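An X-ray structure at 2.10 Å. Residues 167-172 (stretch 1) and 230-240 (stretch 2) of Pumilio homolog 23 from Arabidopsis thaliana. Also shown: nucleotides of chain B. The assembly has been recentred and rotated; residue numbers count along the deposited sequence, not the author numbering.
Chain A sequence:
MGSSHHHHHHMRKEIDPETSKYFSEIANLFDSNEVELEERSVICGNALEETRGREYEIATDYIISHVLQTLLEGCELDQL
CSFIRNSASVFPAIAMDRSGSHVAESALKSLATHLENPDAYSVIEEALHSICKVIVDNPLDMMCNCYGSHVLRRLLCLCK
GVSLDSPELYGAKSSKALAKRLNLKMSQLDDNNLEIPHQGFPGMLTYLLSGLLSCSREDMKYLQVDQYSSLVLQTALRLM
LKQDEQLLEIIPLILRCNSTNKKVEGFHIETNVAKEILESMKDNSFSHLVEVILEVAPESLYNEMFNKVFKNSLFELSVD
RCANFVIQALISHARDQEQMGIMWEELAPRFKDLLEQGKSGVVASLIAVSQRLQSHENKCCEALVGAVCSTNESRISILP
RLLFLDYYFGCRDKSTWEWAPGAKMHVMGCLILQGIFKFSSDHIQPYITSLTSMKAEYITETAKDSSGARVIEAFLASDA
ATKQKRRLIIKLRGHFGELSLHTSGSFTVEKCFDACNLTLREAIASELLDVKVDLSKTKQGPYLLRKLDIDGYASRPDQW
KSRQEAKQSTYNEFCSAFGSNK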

ATOM      1  N   PRO A 167       1.684   7.516   0.381  1.00 61.58           N
ATOM      2  CA  PRO A 167       1.246   7.038  -0.941  1.00 61.64           C
ATOM      3  C   PRO A 167      -0.178   6.500  -0.942  1.00 55.71           C
ATOM      4  O   PRO A 167      -0.972   6.807  -1.837  1.00 47.26           O
ATOM      5  CB  PRO A 167       2.249   5.920  -1.264  1.00 66.68           C
ATOM      6  CG  PRO A 167       3.430   6.133  -0.329  1.00 68.19           C
ATOM      7  CD  PRO A 167       3.121   7.280   0.600  1.00 65.27           C
ATOM      8  N   GLU A 168      -0.503   5.701   0.079  1.00 51.70           N
ATOM      9  CA  GLU A 168      -1.814   5.065   0.153  1.00 48.42           C
ATOM     10  C   GLU A 168      -2.937   6.100   0.230  1.00 45.84           C
ATOM     11  O   GLU A 168      -4.004   5.911  -0.363  1.00 36.42           O
ATOM     12  CB  GLU A 168      -1.851   4.122   1.354  1.00 58.92           C
ATOM     13  CG  GLU A 168      -3.116   3.298   1.476  1.00 69.41           C
ATOM     14  CD  GLU A 168      -3.293   2.738   2.871  1.00 79.86           C
ATOM     15  OE1 GLU A 168      -4.054   3.342   3.663  1.00 84.04           O
ATOM     16  OE2 GLU A 168      -2.652   1.709   3.180  1.00 82.56           O
ATOM     17  N   LEU A 169      -2.713   7.212   0.941  1.00 40.95           N
ATOM     18  CA  LEU A 169      -3.738   8.244   1.049  1.00 42.71           C
ATOM     19  C   LEU A 169      -4.016   8.963  -0.275  1.00 44.12           C
ATOM     20  O   LEU A 169      -5.102   9.538  -0.420  1.00 42.04           O
ATOM     21  CB  LEU A 169      -3.348   9.266   2.124  1.00 36.78           C
ATOM     22  CG  LEU A 169      -3.575   8.847   3.580  1.00 36.20           C
ATOM     23  CD1 LEU A 169      -3.151   9.941   4.549  1.00 29.31           C
ATOM     24  CD2 LEU A 169      -5.034   8.487   3.794  1.00 38.69           C
ATOM     25  N   TYR A 170      -3.093   8.920  -1.246  1.00 35.10           N
ATOM     26  CA  TYR A 170      -3.211   9.751  -2.467  1.00 35.68           C
ATOM     27  C   TYR A 170      -3.591   9.185  -3.887  1.00 30.34           C
ATOM     28  O   TYR A 170      -3.444   9.927  -4.846  1.00 38.46           O
ATOM     29  CB  TYR A 170      -1.889  10.514  -2.657  1.00 27.96           C
ATOM     30  CG  TYR A 170      -1.711  11.724  -1.746  1.00 32.39           C
ATOM     31  CD1 TYR A 170      -1.144  11.595  -0.478  1.00 28.88           C
ATOM     32  CD2 TYR A 170      -2.101  13.002  -2.160  1.00 31.00           C
ATOM     33  CE1 TYR A 170      -0.975  12.704   0.358  1.00 32.30           C
ATOM     34  CE2 TYR A 170      -1.925  14.123  -1.328  1.00 30.01           C
ATOM     35  CZ  TYR A 170      -1.362  13.958  -0.079  1.00 30.94           C
ATOM     36  OH  TYR A 170      -1.192  15.045   0.743  1.00 36.30           O
ATOM     37  N   GLY A 171      -4.010   7.939  -4.111  1.00 43.32           N
ATOM     38  CA  GLY A 171      -3.766   6.750  -3.337  1.00 43.93           C
ATOM     39  C   GLY A 171      -3.047   5.789  -4.284  1.00 48.35           C
ATOM     40  O   GLY A 171      -3.642   5.218  -5.208  1.00 43.15           O
ATOM     41  N   ALA A 172      -1.742   5.656  -4.075  1.00 48.99           N
ATOM     42  CA  ALA A 172      -0.910   4.721  -4.812  1.00 47.89           C
ATOM     43  C   ALA A 172      -0.921   3.355  -4.127  1.00 54.72           C
ATOM     44  O   ALA A 172      -1.412   3.194  -3.007  1.00 55.48           O
ATOM     45  CB  ALA A 172       0.517   5.259  -4.916  1.00 44.42           C
TER
ATOM     46  P     A B   8      -2.948   0.897 -16.213  1.00 28.48           P
ATOM     47  OP1   A B   8      -2.854   1.650 -17.487  1.00 29.81           O
ATOM     48  OP2   A B   8      -1.740   0.296 -15.618  1.00 30.04           O
ATOM     49  O5'   A B   8      -3.568   1.824 -15.087  1.00 28.47           O
ATOM     50  C5'   A B   8      -2.799   2.836 -14.480  1.00 37.36           C
ATOM     51  C4'   A B   8      -3.519   4.142 -14.614  1.00 38.77           C
ATOM     52  O4'   A B   8      -4.719   4.121 -13.795  1.00 25.30           O
ATOM     53  C3'   A B   8      -2.746   5.371 -14.165  1.00 37.83           C
ATOM     54  O3'   A B   8      -1.939   5.871 -15.228  1.00 46.17           O
ATOM     55  C2'   A B   8      -3.852   6.329 -13.780  1.00 35.60           C
ATOM     56  O2'   A B   8      -4.372   6.891 -14.979  1.00 24.90           O
ATOM     57  C1'   A B   8      -4.907   5.372 -13.194  1.00 26.85           C
ATOM     58  N9    A B   8      -4.829   5.172 -11.726  1.00 22.12           N
ATOM     59  C8    A B   8      -3.816   4.660 -10.938  1.00 20.42           C
ATOM     60  N7    A B   8      -4.121   4.595  -9.655  1.00 22.40           N
ATOM     61  C5    A B   8      -5.423   5.063  -9.587  1.00 19.43           C
ATOM     62  C6    A B   8      -6.341   5.236  -8.528  1.00 18.03           C
ATOM     63  N6    A B   8      -6.107   4.969  -7.238  1.00 15.32           N
ATOM     64  N1    A B   8      -7.563   5.728  -8.843  1.00 17.09           N
ATOM     65  C2    A B   8      -7.861   6.021 -10.116  1.00 18.60           C
ATOM     66  N3    A B   8      -7.085   5.904 -11.188  1.00 14.55           N
ATOM     67  C4    A B   8      -5.873   5.402 -10.854  1.00 17.82           C
ATOM     68  P     C B   9      -0.518   6.587 -14.951  1.00 40.39           P
ATOM     69  OP1   C B   9       0.137   6.790 -16.268  1.00 40.21           O
ATOM     70  OP2   C B   9       0.216   5.885 -13.866  1.00 33.19           O
ATOM     71  O5'   C B   9      -0.919   8.011 -14.339  1.00 34.78           O
ATOM     72  C5'   C B   9      -1.678   8.971 -15.068  1.00 25.20           C
ATOM     73  C4'   C B   9      -1.877  10.213 -14.231  1.00 24.19           C
ATOM     74  O4'   C B   9      -2.688   9.896 -13.083  1.00 24.02           O
ATOM     75  C3'   C B   9      -0.591  10.834 -13.681  1.00 23.32           C
ATOM     76  O3'   C B   9      -0.218  11.923 -14.504  1.00 24.40           O
ATOM     77  C2'   C B   9      -0.926  11.279 -12.247  1.00 38.53           C
ATOM     78  O2'   C B   9      -0.985  12.698 -12.143  1.00 55.60           O
ATOM     79  C1'   C B   9      -2.321  10.686 -11.989  1.00 21.89           C
ATOM     80  N1    C B   9      -2.396   9.875 -10.757  1.00 20.16           N
ATOM     81  C2    C B   9      -2.813  10.551  -9.620  1.00 19.29           C
ATOM     82  O2    C B   9      -3.084  11.762  -9.753  1.00 19.11           O
ATOM     83  N3    C B   9      -2.913   9.877  -8.445  1.00 21.15           N
ATOM     84  C4    C B   9      -2.598   8.583  -8.394  1.00 19.19           C
ATOM     85  N4    C B   9      -2.698   7.952  -7.220  1.00 21.00           N
ATOM     86  C5    C B   9      -2.164   7.868  -9.559  1.00 20.72           C
ATOM     87  C6    C B   9      -2.075   8.544 -10.715  1.00 19.78           C
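Stretch 2 (230-240) SLVLQTALRLM

Stretch 2 is the later part of a helix that begins earlier in the chain and runs through 230-239, its i to i+4 bonds regular up to Leu239 N to Thr235 O at 3.0 Å. Stretch 1 is no such rod but a compact turn, and its contacts broadly step back along the helix as it advances, from Arg238 through Thr235 to Leu231, although Gly171 also reaches Arg238. The closest CA atoms are Leu169 CA and Thr235 CA, 5.4 Å apart.

Pro167 does not touch the helix, yet it shapes the turn: its O accepts from Tyr170 N at 3.1 Å and from Ala172 N at 2.6 Å. Glu168 lays its carbonyl over one face of the Arg238 guanidinium; O lies 2.8 Å from NE, but the angle is too poor for a hydrogen bond. Leu169 engages in two ways. Its O accepts a short 2.5 Å hydrogen bond from Thr235 OG1, while its side chain, though CB points away, bends back so that CD2 meets Leu239 CD2 at 4.0 Å and Arg238 CB at 3.8 Å. One residue thus offers a polar backbone and an apolar tip.

The CA-to-CB bond of Tyr170 points away from the helix, and the residue contributes main chain: CA is 3.9 Å from Thr235 OG1, and O, 4.1 Å from Leu231 CD2, accepts from C9 N4 at 3.2 Å. A cis peptide bond leads into Gly171, where the lack of a side chain matters: an ideal CB would fall 2.4 Å from Arg238 NH2, whereas CA sits 3.8 Å from that atom. Both stretches then read the same base. A8 N6 donates to Gln234 OE1 at 3.0 Å and, weakly, to Gly171 O at 3.2 Å, and Gln234 NE2 donates to A8 N1 at 3.0 Å.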

ATOM      1  N   SER A 230     -12.563  10.577  -8.788  1.00 11.27           N
ATOM      2  CA  SER A 230     -12.510   9.319  -8.050  1.00 14.54           C
ATOM      3  C   SER A 230     -11.351   9.327  -7.057  1.00 14.50           C
ATOM      4  O   SER A 230     -11.511   8.937  -5.894  1.00 15.48           O
ATOM      5  CB  SER A 230     -12.393   8.147  -9.023  1.00 15.99           C
ATOM      6  OG  SER A 230     -12.103   6.948  -8.336  1.00 18.82           O
ATOM      7  N   LEU A 231     -10.188   9.825  -7.494  1.00 14.80           N
ATOM      8  CA  LEU A 231      -9.020   9.942  -6.625  1.00 15.55           C
ATOM      9  C   LEU A 231      -9.289  10.845  -5.420  1.00 16.12           C
ATOM     10  O   LEU A 231      -8.863  10.537  -4.301  1.00 14.94           O
ATOM     11  CB  LEU A 231      -7.828  10.463  -7.435  1.00 12.02           C
ATOM     12  CG  LEU A 231      -7.148   9.400  -8.304  1.00 13.65           C
ATOM     13  CD1 LEU A 231      -6.303  10.054  -9.405  1.00 11.80           C
ATOM     14  CD2 LEU A 231      -6.290   8.522  -7.406  1.00 12.64           C
ATOM     15  N   VAL A 232      -9.960  11.978  -5.638  1.00 14.19           N
ATOM     16  CA  VAL A 232     -10.343  12.850  -4.529  1.00 10.55           C
ATOM     17  C   VAL A 232     -11.231  12.094  -3.544  1.00 12.74           C
ATOM     18  O   VAL A 232     -10.999  12.109  -2.330  1.00 15.41           O
ATOM     19  CB  VAL A 232     -11.045  14.114  -5.060  1.00 11.06           C
ATOM     20  CG1 VAL A 232     -11.603  14.944  -3.888  1.00 12.63           C
ATOM     21  CG2 VAL A 232     -10.072  14.961  -5.914  1.00  8.13           C
ATOM     22  N   LEU A 233     -12.259  11.416  -4.055  1.00 12.27           N
ATOM     23  CA  LEU A 233     -13.194  10.726  -3.171  1.00 15.42           C
ATOM     24  C   LEU A 233     -12.536   9.546  -2.454  1.00 14.57           C
ATOM     25  O   LEU A 233     -12.897   9.245  -1.312  1.00 13.37           O
ATOM     26  CB  LEU A 233     -14.416  10.259  -3.959  1.00 14.38           C
ATOM     27  CG  LEU A 233     -15.322  11.379  -4.500  1.00 20.19           C
ATOM     28  CD1 LEU A 233     -16.469  10.791  -5.298  1.00 19.37           C
ATOM     29  CD2 LEU A 233     -15.860  12.220  -3.383  1.00 23.67           C
ATOM     30  N   GLN A 234     -11.578   8.873  -3.102  1.00 12.11           N
ATOM     31  CA  GLN A 234     -10.817   7.821  -2.426  1.00 12.87           C
ATOM     32  C   GLN A 234     -10.078   8.370  -1.220  1.00 14.86           C
ATOM     33  O   GLN A 234     -10.134   7.792  -0.127  1.00 17.74           O
ATOM     34  CB  GLN A 234      -9.810   7.185  -3.381  1.00 10.30           C
ATOM     35  CG  GLN A 234     -10.440   6.340  -4.493  1.00 13.17           C
ATOM     36  CD  GLN A 234      -9.418   6.018  -5.563  1.00 15.03           C
ATOM     37  OE1 GLN A 234      -8.307   5.563  -5.259  1.00 15.96           O
ATOM     38  NE2 GLN A 234      -9.757   6.301  -6.814  1.00 16.18           N
ATOM     39  N   THR A 235      -9.357   9.478  -1.406  1.00 11.84           N
ATOM     40  CA  THR A 235      -8.643  10.088  -0.289  1.00 14.41           C
ATOM     41  C   THR A 235      -9.609  10.448   0.839  1.00 19.23           C
ATOM     42  O   THR A 235      -9.375  10.116   2.009  1.00 13.51           O
ATOM     43  CB  THR A 235      -7.867  11.313  -0.783  1.00 14.78           C
ATOM     44  OG1 THR A 235      -6.855  10.872  -1.690  1.00 13.92           O
ATOM     45  CG2 THR A 235      -7.213  12.068   0.366  1.00 12.81           C
ATOM     46  N   ALA A 236     -10.736  11.072   0.499  1.00 14.77           N
ATOM     47  CA  ALA A 236     -11.700  11.432   1.538  1.00 13.08           C
ATOM     48  C   ALA A 236     -12.175  10.201   2.309  1.00 17.06           C
ATOM     49  O   ALA A 236     -12.253  10.224   3.544  1.00 15.17           O
ATOM     50  CB  ALA A 236     -12.889  12.174   0.925  1.00  8.82           C
ATOM     51  N   LEU A 237     -12.478   9.105   1.607  1.00 14.06           N
ATOM     52  CA  LEU A 237     -12.989   7.936   2.318  1.00 15.37           C
ATOM     53  C   LEU A 237     -11.932   7.356   3.259  1.00 21.89           C
ATOM     54  O   LEU A 237     -12.246   6.984   4.398  1.00 19.66           O
ATOM     55  CB  LEU A 237     -13.466   6.879   1.327  1.00 11.17           C
ATOM     56  CG  LEU A 237     -14.757   7.185   0.571  1.00 19.49           C
ATOM     57  CD1 LEU A 237     -14.861   6.298  -0.669  1.00 12.67           C
ATOM     58  CD2 LEU A 237     -15.972   6.966   1.478  1.00 17.11           C
ATOM     59  N   ARG A 238     -10.676   7.283   2.803  1.00 13.82           N
ATOM     60  CA  ARG A 238      -9.596   6.786   3.658  1.00 14.11           C
ATOM     61  C   ARG A 238      -9.449   7.628   4.916  1.00 19.90           C
ATOM     62  O   ARG A 238      -9.206   7.090   6.004  1.00 19.49           O
ATOM     63  CB  ARG A 238      -8.267   6.768   2.897  1.00 20.87           C
ATOM     64  CG  ARG A 238      -8.173   5.723   1.798  1.00 23.79           C
ATOM     65  CD  ARG A 238      -6.768   5.668   1.214  1.00 37.55           C
ATOM     66  NE  ARG A 238      -6.768   5.586  -0.246  1.00 52.00           N
ATOM     67  CZ  ARG A 238      -6.683   4.451  -0.937  1.00 57.50           C
ATOM     68  NH1 ARG A 238      -6.597   3.279  -0.297  1.00 54.26           N
ATOM     69  NH2 ARG A 238      -6.694   4.493  -2.272  1.00 59.09           N
ATOM     70  N   LEU A 239      -9.586   8.952   4.788  1.00 13.05           N
ATOM     71  CA  LEU A 239      -9.492   9.827   5.953  1.00 15.91           C
ATOM     72  C   LEU A 239     -10.648   9.610   6.934  1.00 19.93           C
ATOM     73  O   LEU A 239     -10.529   9.976   8.104  1.00 20.12           O
ATOM     74  CB  LEU A 239      -9.450  11.295   5.501  1.00 12.37           C
ATOM     75  CG  LEU A 239      -8.242  11.682   4.622  1.00 18.72           C
ATOM     76  CD1 LEU A 239      -8.414  13.070   4.024  1.00 15.78           C
ATOM     77  CD2 LEU A 239      -6.936  11.615   5.404  1.00 18.17           C
ATOM     78  N   MET A 240     -11.762   9.032   6.484  1.00 16.90           N
ATOM     79  CA  MET A 240     -12.935   8.821   7.325  1.00 17.04           C
ATOM     80  C   MET A 240     -12.986   7.422   7.926  1.00 18.68           C
ATOM     81  O   MET A 240     -14.024   7.035   8.485  1.00 16.73           O
ATOM     82  CB  MET A 240     -14.211   9.093   6.521  1.00 23.12           C
ATOM     83  CG  MET A 240     -14.448  10.568   6.215  1.00 18.28           C
ATOM     84  SD  MET A 240     -14.787  11.504   7.731  1.00 18.64           S
ATOM     85  CE  MET A 240     -15.134  13.144   7.049  1.00 16.96           C
TER